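Putative surface-anchored fimbrial subunit (Corynebacterium diphtheriae, PDB 3HR6) forms the shaft of the pilus on the bacterial surface, as the major pilin built of tandem Ig-like modules. Local coordinates at residues E46-L49 / T50-A53; T182-E185 / G186-V189; T223-G227 / D228-L232. All blocks are in the same frame, centred on the assembly; numbering follows the deposited sequence.

Interaction 1 of 3, residues E46-L49 / T50-A53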
ATOM      1  N   GLU A  46     -15.441 -33.880 -22.597  1.00 19.33           N
ATOM      2  CA  GLU A  46     -15.773 -35.293 -22.746  1.00 20.16           C
ATOM      3  C   GLU A  46     -16.498 -35.867 -21.552  1.00 19.95           C
ATOM      4  O   GLU A  46     -16.157 -36.946 -21.068  1.00 20.68           O
ATOM      5  CB  GLU A  46     -14.506 -36.101 -22.985  1.00 20.75           C
ATOM      6  CG  GLU A  46     -13.530 -35.451 -23.927  1.00 22.42           C
ATOM      7  CD  GLU A  46     -12.460 -36.414 -24.339  1.00 25.84           C
ATOM      8  OE1 GLU A  46     -11.303 -36.246 -23.895  1.00 28.62           O
ATOM      9  OE2 GLU A  46     -12.789 -37.352 -25.085  1.00 26.23           O
ATOM     10  N   ILE A  47     -17.489 -35.127 -21.076  1.00 19.65           N
ATOM     11  CA  ILE A  47     -18.437 -35.628 -20.105  1.00 19.64           C
ATOM     12  C   ILE A  47     -19.806 -35.315 -20.680  1.00 19.19           C
ATOM     13  O   ILE A  47     -20.142 -34.142 -20.892  1.00 19.72           O
ATOM     14  CB  ILE A  47     -18.302 -34.939 -18.744  1.00 19.77           C
ATOM     15  CG1 ILE A  47     -16.921 -35.195 -18.120  1.00 20.47           C
ATOM     16  CG2 ILE A  47     -19.380 -35.427 -17.809  1.00 20.64           C
ATOM     17  CD1 ILE A  47     -16.746 -36.610 -17.598  1.00 20.79           C
ATOM     18  N   ASP A  48     -20.567 -36.372 -20.959  1.00 18.72           N
ATOM     19  CA  ASP A  48     -21.939 -36.273 -21.425  1.00 17.96           C
ATOM     20  C   ASP A  48     -22.800 -36.817 -20.296  1.00 17.86           C
ATOM     21  O   ASP A  48     -22.853 -38.024 -20.061  1.00 17.82           O
ATOM     22  CB  ASP A  48     -22.115 -37.091 -22.717  1.00 17.77           C
ATOM     23  CG  ASP A  48     -23.543 -37.075 -23.248  1.00 17.79           C
ATOM     24  OD1 ASP A  48     -24.380 -36.291 -22.764  1.00 15.32           O
ATOM     25  OD2 ASP A  48     -23.817 -37.858 -24.186  1.00 19.65           O
ATOM     26  N   LEU A  49     -23.468 -35.917 -19.577  1.00 17.58           N
ATOM     27  CA  LEU A  49     -24.263 -36.323 -18.414  1.00 18.16           C
ATOM     28  C   LEU A  49     -25.611 -36.990 -18.762  1.00 18.50           C
ATOM     29  O   LEU A  49     -26.362 -37.397 -17.853  1.00 18.81           O
ATOM     30  CB  LEU A  49     -24.474 -35.124 -17.489  1.00 17.46           C
ATOM     31  CG  LEU A  49     -23.197 -34.630 -16.814  1.00 18.10           C
ATOM     32  CD1 LEU A  49     -23.454 -33.293 -16.118  1.00 14.94           C
ATOM     33  CD2 LEU A  49     -22.670 -35.692 -15.842  1.00 19.14           C
ATOM     34  N   THR A  50     -25.914 -37.107 -20.058  1.00 19.23           N
ATOM     35  CA  THR A  50     -27.132 -37.789 -20.510  1.00 19.74           C
ATOM     36  C   THR A  50     -26.898 -39.293 -20.678  1.00 20.78           C
ATOM     37  O   THR A  50     -27.835 -40.035 -20.962  1.00 20.41           O
ATOM     38  CB  THR A  50     -27.704 -37.187 -21.837  1.00 19.83           C
ATOM     39  OG1 THR A  50     -26.871 -37.543 -22.952  1.00 19.13           O
ATOM     40  CG2 THR A  50     -27.832 -35.662 -21.735  1.00 19.86           C
ATOM     41  N   THR A  51     -25.652 -39.727 -20.499  1.00 21.94           N
ATOM     42  CA  THR A  51     -25.264 -41.132 -20.617  1.00 22.94           C
ATOM     43  C   THR A  51     -24.710 -41.656 -19.288  1.00 24.18           C
ATOM     44  O   THR A  51     -24.332 -40.874 -18.399  1.00 24.09           O
ATOM     45  CB  THR A  51     -24.187 -41.314 -21.701  1.00 22.67           C
ATOM     46  OG1 THR A  51     -22.964 -40.692 -21.276  1.00 23.08           O
ATOM     47  CG2 THR A  51     -24.637 -40.703 -23.027  1.00 22.58           C
ATOM     48  N   GLN A  52     -24.657 -42.982 -19.160  1.00 25.59           N
ATOM     49  CA  GLN A  52     -24.114 -43.617 -17.954  1.00 26.81           C
ATOM     50  C   GLN A  52     -22.588 -43.540 -17.925  1.00 27.52           C
ATOM     51  O   GLN A  52     -22.006 -43.306 -16.868  1.00 27.87           O
ATOM     52  CB  GLN A  52     -24.606 -45.065 -17.814  1.00 27.01           C
ATOM     53  CG  GLN A  52     -25.957 -45.161 -17.103  1.00 28.33           C
ATOM     54  CD  GLN A  52     -25.865 -44.853 -15.613  1.00 29.10           C
ATOM     55  OE1 GLN A  52     -26.130 -43.727 -15.166  1.00 30.24           O
ATOM     56  NE2 GLN A  52     -25.471 -45.853 -14.836  1.00 29.90           N
ATOM     57  N   ALA A  53     -21.948 -43.715 -19.084  1.00 28.50           N
ATOM     58  CA  ALA A  53     -20.511 -43.441 -19.236  1.00 29.23           C
ATOM     59  C   ALA A  53     -20.143 -42.087 -18.632  1.00 29.89           C
ATOM     60  O   ALA A  53     -19.237 -41.988 -17.801  1.00 30.32           O
ATOM     61  CB  ALA A  53     -20.119 -43.471 -20.703  1.00 29.24           C
TER

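Interaction 2 of 3, residues T182-E185 / G186-V189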
ATOM      1  N   THR A 182      -9.734 -25.439   4.545  1.00 21.09           N
ATOM      2  CA  THR A 182      -9.010 -24.858   3.393  1.00 20.07           C
ATOM      3  C   THR A 182      -7.733 -24.204   3.852  1.00 19.36           C
ATOM      4  O   THR A 182      -7.543 -23.938   5.038  1.00 19.87           O
ATOM      5  CB  THR A 182      -9.845 -23.843   2.550  1.00 19.84           C
ATOM      6  OG1 THR A 182     -10.198 -22.669   3.315  1.00 19.89           O
ATOM      7  CG2 THR A 182     -11.089 -24.517   2.015  1.00 21.56           C
ATOM      8  N   LYS A 183      -6.836 -23.954   2.901  1.00 17.24           N
ATOM      9  CA  LYS A 183      -5.561 -23.306   3.206  1.00 16.47           C
ATOM     10  C   LYS A 183      -5.398 -22.058   2.378  1.00 15.05           C
ATOM     11  O   LYS A 183      -5.995 -21.916   1.313  1.00 15.12           O
ATOM     12  CB  LYS A 183      -4.397 -24.276   2.926  1.00 16.08           C
ATOM     13  CG  LYS A 183      -4.473 -25.543   3.725  1.00 18.94           C
ATOM     14  CD  LYS A 183      -3.924 -25.286   5.111  1.00 20.40           C
ATOM     15  CE  LYS A 183      -4.237 -26.417   6.045  1.00 22.21           C
ATOM     16  NZ  LYS A 183      -3.292 -26.362   7.193  1.00 25.20           N
ATOM     17  N   PHE A 184      -4.604 -21.122   2.894  1.00 15.60           N
ATOM     18  CA  PHE A 184      -4.227 -19.984   2.131  1.00 14.41           C
ATOM     19  C   PHE A 184      -3.425 -20.456   0.922  1.00 14.96           C
ATOM     20  O   PHE A 184      -2.617 -21.365   1.040  1.00 15.74           O
ATOM     21  CB  PHE A 184      -3.400 -19.000   2.970  1.00 14.42           C
ATOM     22  CG  PHE A 184      -4.221 -18.184   3.914  1.00 12.14           C
ATOM     23  CD1 PHE A 184      -4.852 -17.052   3.471  1.00 12.15           C
ATOM     24  CD2 PHE A 184      -4.355 -18.557   5.242  1.00 14.34           C
ATOM     25  CE1 PHE A 184      -5.604 -16.276   4.338  1.00 10.90           C
ATOM     26  CE2 PHE A 184      -5.115 -17.805   6.112  1.00 13.73           C
ATOM     27  CZ  PHE A 184      -5.728 -16.658   5.664  1.00 12.05           C
ATOM     28  N   GLU A 185      -3.657 -19.822  -0.229  1.00 16.08           N
ATOM     29  CA  GLU A 185      -2.882 -20.119  -1.438  1.00 16.36           C
ATOM     30  C   GLU A 185      -1.491 -19.528  -1.317  1.00 15.99           C
ATOM     31  O   GLU A 185      -0.540 -20.030  -1.927  1.00 15.57           O
ATOM     32  CB  GLU A 185      -3.480 -19.466  -2.676  1.00 18.48           C
ATOM     33  CG  GLU A 185      -4.821 -19.921  -3.150  1.00 21.35           C
ATOM     34  CD  GLU A 185      -5.243 -19.035  -4.305  1.00 25.36           C
ATOM     35  OE1 GLU A 185      -4.431 -18.810  -5.232  1.00 31.52           O
ATOM     36  OE2 GLU A 185      -6.360 -18.517  -4.287  1.00 24.63           O
ATOM     37  N   GLY A 186      -1.389 -18.463  -0.533  1.00 15.28           N
ATOM     38  CA  GLY A 186      -0.146 -17.731  -0.369  1.00 14.43           C
ATOM     39  C   GLY A 186      -0.493 -16.485   0.386  1.00 13.29           C
ATOM     40  O   GLY A 186      -1.653 -16.265   0.697  1.00 13.30           O
ATOM     41  N   PHE A 187       0.499 -15.654   0.685  1.00 13.14           N
ATOM     42  CA  PHE A 187       0.232 -14.459   1.460  1.00 12.64           C
ATOM     43  C   PHE A 187       1.386 -13.508   1.236  1.00 11.78           C
ATOM     44  O   PHE A 187       2.502 -13.762   1.686  1.00 13.18           O
ATOM     45  CB  PHE A 187       0.030 -14.782   2.946  1.00 12.16           C
ATOM     46  CG  PHE A 187      -0.907 -13.829   3.651  1.00 12.50           C
ATOM     47  CD1 PHE A 187      -2.269 -14.010   3.588  1.00  9.72           C
ATOM     48  CD2 PHE A 187      -0.433 -12.756   4.350  1.00 13.56           C
ATOM     49  CE1 PHE A 187      -3.128 -13.175   4.238  1.00 13.02           C
ATOM     50  CE2 PHE A 187      -1.326 -11.874   4.975  1.00 13.63           C
ATOM     51  CZ  PHE A 187      -2.644 -12.091   4.914  1.00 12.26           C
ATOM     52  N   THR A 188       1.128 -12.493   0.432  1.00 10.94           N
ATOM     53  CA  THR A 188       2.161 -11.550   0.067  1.00 11.60           C
ATOM     54  C   THR A 188       1.783 -10.147   0.540  1.00 11.29           C
ATOM     55  O   THR A 188       0.648  -9.730   0.376  1.00 14.52           O
ATOM     56  CB  THR A 188       2.360 -11.549  -1.455  1.00 10.91           C
ATOM     57  OG1 THR A 188       2.847 -12.828  -1.872  1.00  9.39           O
ATOM     58  CG2 THR A 188       3.377 -10.475  -1.889  1.00 11.98           C
ATOM     59  N   VAL A 189       2.710  -9.431   1.157  1.00 11.89           N
ATOM     60  CA  VAL A 189       2.523  -8.016   1.478  1.00 11.64           C
ATOM     61  C   VAL A 189       3.577  -7.288   0.654  1.00 11.59           C
ATOM     62  O   VAL A 189       4.754  -7.573   0.791  1.00 11.51           O
ATOM     63  CB  VAL A 189       2.653  -7.693   2.968  1.00 11.28           C
ATOM     64  CG1 VAL A 189       2.535  -6.118   3.209  1.00 13.61           C
ATOM     65  CG2 VAL A 189       1.600  -8.473   3.780  1.00 11.70           C
TER

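Interaction 3 of 3, residues T223-G227 / D228-L232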
ATOM      1  N   THR A 223      13.328  -7.254  -2.634  1.00 12.36           N
ATOM      2  CA  THR A 223      13.083  -5.945  -3.262  1.00 12.88           C
ATOM      3  C   THR A 223      13.340  -6.076  -4.769  1.00 12.02           C
ATOM      4  O   THR A 223      14.164  -6.858  -5.228  1.00 12.84           O
ATOM      5  CB  THR A 223      13.944  -4.823  -2.685  1.00 12.22           C
ATOM      6  OG1 THR A 223      15.325  -5.101  -2.914  1.00 16.82           O
ATOM      7  CG2 THR A 223      13.673  -4.633  -1.174  1.00 13.22           C
ATOM      8  N   TYR A 224      12.593  -5.313  -5.549  1.00 12.02           N
ATOM      9  CA  TYR A 224      12.841  -5.206  -6.957  1.00 12.16           C
ATOM     10  C   TYR A 224      12.423  -3.821  -7.428  1.00 12.25           C
ATOM     11  O   TYR A 224      11.543  -3.215  -6.832  1.00 12.34           O
ATOM     12  CB  TYR A 224      12.107  -6.302  -7.756  1.00 11.90           C
ATOM     13  CG  TYR A 224      10.719  -6.654  -7.289  1.00 12.18           C
ATOM     14  CD1 TYR A 224       9.586  -6.063  -7.847  1.00 12.03           C
ATOM     15  CD2 TYR A 224      10.505  -7.561  -6.234  1.00 13.47           C
ATOM     16  CE1 TYR A 224       8.332  -6.367  -7.421  1.00 10.92           C
ATOM     17  CE2 TYR A 224       9.247  -7.874  -5.804  1.00 12.91           C
ATOM     18  CZ  TYR A 224       8.140  -7.286  -6.381  1.00 11.74           C
ATOM     19  OH  TYR A 224       6.902  -7.588  -5.939  1.00 14.59           O
ATOM     20  N   GLN A 225      13.088  -3.360  -8.486  1.00 14.38           N
ATOM     21  CA  GLN A 225      12.841  -2.054  -9.044  1.00 16.90           C
ATOM     22  C   GLN A 225      11.754  -2.166 -10.078  1.00 17.93           C
ATOM     23  O   GLN A 225      11.800  -3.050 -10.924  1.00 19.93           O
ATOM     24  CB  GLN A 225      14.101  -1.492  -9.707  1.00 16.41           C
ATOM     25  CG  GLN A 225      15.197  -1.124  -8.740  1.00 20.01           C
ATOM     26  CD  GLN A 225      14.723  -0.246  -7.605  1.00 21.81           C
ATOM     27  OE1 GLN A 225      14.557   0.974  -7.747  1.00 24.57           O
ATOM     28  NE2 GLN A 225      14.501  -0.868  -6.454  1.00 21.32           N
ATOM     29  N   VAL A 226      10.782  -1.270 -10.000  1.00 18.94           N
ATOM     30  CA  VAL A 226       9.809  -1.088 -11.067  1.00 19.88           C
ATOM     31  C   VAL A 226       9.909   0.384 -11.434  1.00 19.45           C
ATOM     32  O   VAL A 226       9.529   1.240 -10.637  1.00 18.33           O
ATOM     33  CB  VAL A 226       8.388  -1.395 -10.661  1.00 19.34           C
ATOM     34  CG1 VAL A 226       7.452  -0.988 -11.805  1.00 20.49           C
ATOM     35  CG2 VAL A 226       8.201  -2.881 -10.340  1.00 20.70           C
ATOM     36  N   GLY A 227      10.479   0.661 -12.597  1.00 19.92           N
ATOM     37  CA  GLY A 227      10.870   2.015 -12.941  1.00 20.13           C
ATOM     38  C   GLY A 227      11.759   2.642 -11.872  1.00 20.65           C
ATOM     39  O   GLY A 227      12.779   2.060 -11.465  1.00 20.50           O
ATOM     40  N   ASP A 228      11.388   3.825 -11.408  1.00 19.86           N
ATOM     41  CA  ASP A 228      12.226   4.556 -10.455  1.00 20.13           C
ATOM     42  C   ASP A 228      11.782   4.316  -9.020  1.00 18.94           C
ATOM     43  O   ASP A 228      12.114   5.096  -8.112  1.00 19.48           O
ATOM     44  CB  ASP A 228      12.233   6.056 -10.769  1.00 21.38           C
ATOM     45  CG  ASP A 228      10.845   6.693 -10.678  1.00 22.81           C
ATOM     46  OD1 ASP A 228       9.838   5.999 -10.451  1.00 24.43           O
ATOM     47  OD2 ASP A 228      10.766   7.923 -10.864  1.00 29.11           O
ATOM     48  N   ARG A 229      10.999   3.266  -8.813  1.00 17.44           N
ATOM     49  CA  ARG A 229      10.557   2.914  -7.472  1.00 16.19           C
ATOM     50  C   ARG A 229      10.920   1.486  -7.075  1.00 15.56           C
ATOM     51  O   ARG A 229      10.856   0.579  -7.879  1.00 16.38           O
ATOM     52  CB  ARG A 229       9.064   3.138  -7.323  1.00 16.19           C
ATOM     53  CG  ARG A 229       8.716   4.645  -7.478  1.00 15.53           C
ATOM     54  CD  ARG A 229       7.273   4.798  -7.737  1.00 15.51           C
ATOM     55  NE  ARG A 229       6.475   4.382  -6.600  1.00 14.86           N
ATOM     56  CZ  ARG A 229       5.140   4.340  -6.567  1.00 19.12           C
ATOM     57  NH1 ARG A 229       4.431   4.608  -7.647  1.00 18.82           N
ATOM     58  NH2 ARG A 229       4.527   3.936  -5.466  1.00 20.86           N
ATOM     59  N   THR A 230      11.278   1.331  -5.802  1.00 14.60           N
ATOM     60  CA  THR A 230      11.529   0.025  -5.192  1.00 14.03           C
ATOM     61  C   THR A 230      10.251  -0.561  -4.627  1.00 13.43           C
ATOM     62  O   THR A 230       9.541   0.094  -3.872  1.00 12.17           O
ATOM     63  CB  THR A 230      12.525   0.148  -4.029  1.00 14.27           C
ATOM     64  OG1 THR A 230      13.695   0.810  -4.471  1.00 15.86           O
ATOM     65  CG2 THR A 230      12.920  -1.255  -3.531  1.00 15.92           C
ATOM     66  N   VAL A 231       9.954  -1.805  -4.990  1.00 12.05           N
ATOM     67  CA  VAL A 231       8.949  -2.600  -4.349  1.00 11.15           C
ATOM     68  C   VAL A 231       9.636  -3.527  -3.336  1.00 10.95           C
ATOM     69  O   VAL A 231      10.617  -4.205  -3.660  1.00 11.23           O
ATOM     70  CB  VAL A 231       8.214  -3.499  -5.353  1.00 10.94           C
ATOM     71  CG1 VAL A 231       7.134  -4.319  -4.658  1.00 13.26           C
ATOM     72  CG2 VAL A 231       7.624  -2.675  -6.504  1.00 14.07           C
ATOM     73  N   LEU A 232       9.119  -3.499  -2.113  1.00 11.53           N
ATOM     74  CA  LEU A 232       9.487  -4.424  -1.055  1.00 11.51           C
ATOM     75  C   LEU A 232       8.377  -5.449  -0.972  1.00 12.36           C
ATOM     76  O   LEU A 232       7.221  -5.102  -0.938  1.00 12.92           O
ATOM     77  CB  LEU A 232       9.588  -3.691   0.267  1.00 12.40           C
ATOM     78  CG  LEU A 232       9.736  -4.561   1.535  1.00 13.24           C
ATOM     79  CD1 LEU A 232      10.966  -5.449   1.507  1.00 14.18           C
ATOM     80  CD2 LEU A 232       9.733  -3.681   2.775  1.00 15.87           C
TER
HETATM   81  O   HOH W   1      14.217   3.403  -6.728  1.00 28.36           O

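Interaction 1 of 3, residues E46-L49 / T50-A53
Asp48 and Thr50 meet through a single carboxylate oxygen, which takes two bonds from one residue. Thr50 OG1 donates to Asp48 OD1 at 2.8 Å, arriving on the syn side but 31° out of the carboxylate plane. The backbone N of Thr50 reaches the same OD1 at 3.2 Å from well above that plane, and both donors lie on the same face of it. The Asp48 side chain gets there because CG stands anti to its own backbone N (chi1 178°), which turns the carboxylate along the path of the chain. Its other oxygen, OD2, lies 3.2 Å from the methyl CG2 of Thr51, the Asp48 and Thr51 side chains crossing at about a right angle.

The carbonyl of Asp48 is engaged separately. Thr51 OG1 donates to Asp48 O at 2.9 Å, while the backbone N of Thr51 adds a weak bond of 3.3 Å to the same oxygen. The side-chain bond from OD1 to the N two residues on defines an Asx turn, superposed here on a type I beta turn from Asp48 to Thr51.

Thr51 is at the N-cap of helix 52-58: its OG1, set between its backbone N and carbonyl carbon (chi1 68°), also bonds to Gly54 N. One hydroxyl therefore ties the turn to the first turn of the helix. Farther out, Leu49 directs its side chain away from the threonines and rests on Trp55 and Ala58 of that helix and on Leu98 of strand 97-103, which Ile47 touches too.

Interaction 2 of 3, residues T182-E185 / G186-V189
Phe184 and Phe187 form a T-shaped (edge-to-face) pair in which the edge of Phe187 is directed at the face of Phe184. The evidence is a plane-to-plane angle of 86° with the ring centroids 5.5 Å apart. Although the planes are nearly perpendicular, the two side chains lie side by side and point the same way from the backbone. Contact runs along one flank of each ring: Phe184 CE1 is 4.0 Å from Phe187 CE1, and Phe184 CD1 is 4.0 Å from Phe187 CD1. A chi1 of -150° on Phe187 leans its ring back toward Phe184.

The chain between the rings is stretched out at Gly186, whose phi and psi are both close to 180°. This carries the loop into strand 187-192 of the Cna-B-like domain, where Phe187 pairs through its backbone with Leu236 of strand 229-236. The pair is buried. Both rings rest on Ile175, and Ile178 adds to the packing on Phe184, while Phe187 also touches Leu244, Thr173 of strand 166-174 and Leu252 of strand 251-259.

Glu185 is oriented differently. Its extended chain leads the carboxylate away from the residues that follow, and OE2 makes a salt bridge with Arg113, which lies in the range of the N-terminal pilin domain.

Interaction 3 of 3, residues T223-G227 / D228-L232
Tyr224 and Val231 face each other as a hydrogen-bonded antiparallel pair, and the backbone bonds give the register. Tyr224 N donates to Val231 O at 2.9 Å, and Val231 N returns a bond to Tyr224 O at 2.8 Å. Val226 and Arg229 repeat the pattern: Val226 N meets Arg229 O at 2.8 Å, whereas Arg229 N lies above the carbonyl plane of Val226 O at 3.1 Å, where the chain bends into the turn.

Apolar contact gathers on the face carrying these four residues. Val231 CB sits over one face of the Tyr224 ring, 4.0 Å from its centroid and 28° off the normal, a CH-pi contact. A chi1 of 39° swings the ring across the neighbouring strand. Val226 CG2 touches Val231 CG2 at 3.9 Å.

Among the polar groups, Tyr224 OH bonds to Trp284 O. Arg229 NE bonds to Leu193 O, while NH2 bonds to Lys192 O and makes a salt bridge with Glu287. On the face of Thr223, Gln225, Thr230 and Leu232, Gln225 bends at chi2, bringing NE2 to Thr230 OG1 at 2.7 Å; the bond is straight, with the hydroxyl in the amide plane. There Thr223 CG2 also meets Leu232 CD1.

Gly227 and Asp228 make the bend, a type II' turn with glycine at the positive-phi corner (53°). This is the classic two-residue beta hairpin, here joining strands 219-226 and 229-236 of the Cna-B-like domain.

How the interactions relate
Interaction 1 is a surface contact in the N-terminal pilin domain; its centre lies 36 Å from that of interaction 2 and 52 Å from that of interaction 3, both of which fall in the Cna-B-like range. Interaction 2 is buried and interaction 3 partly so. These two share a sheet, since strands 187-192 and 229-236 are neighbours in it, and their nearest atoms are about 4 Å apart without touching. Chemistry follows position: interaction 1 relies on hydroxyl and carboxylate bonds at a helix start, interaction 2 on aromatic packing where a loop enters a strand, and interaction 3 combines backbone pairing with Tyr-Val and Val-Val packing on one face and a glutamine-threonine hydrogen bond on the other.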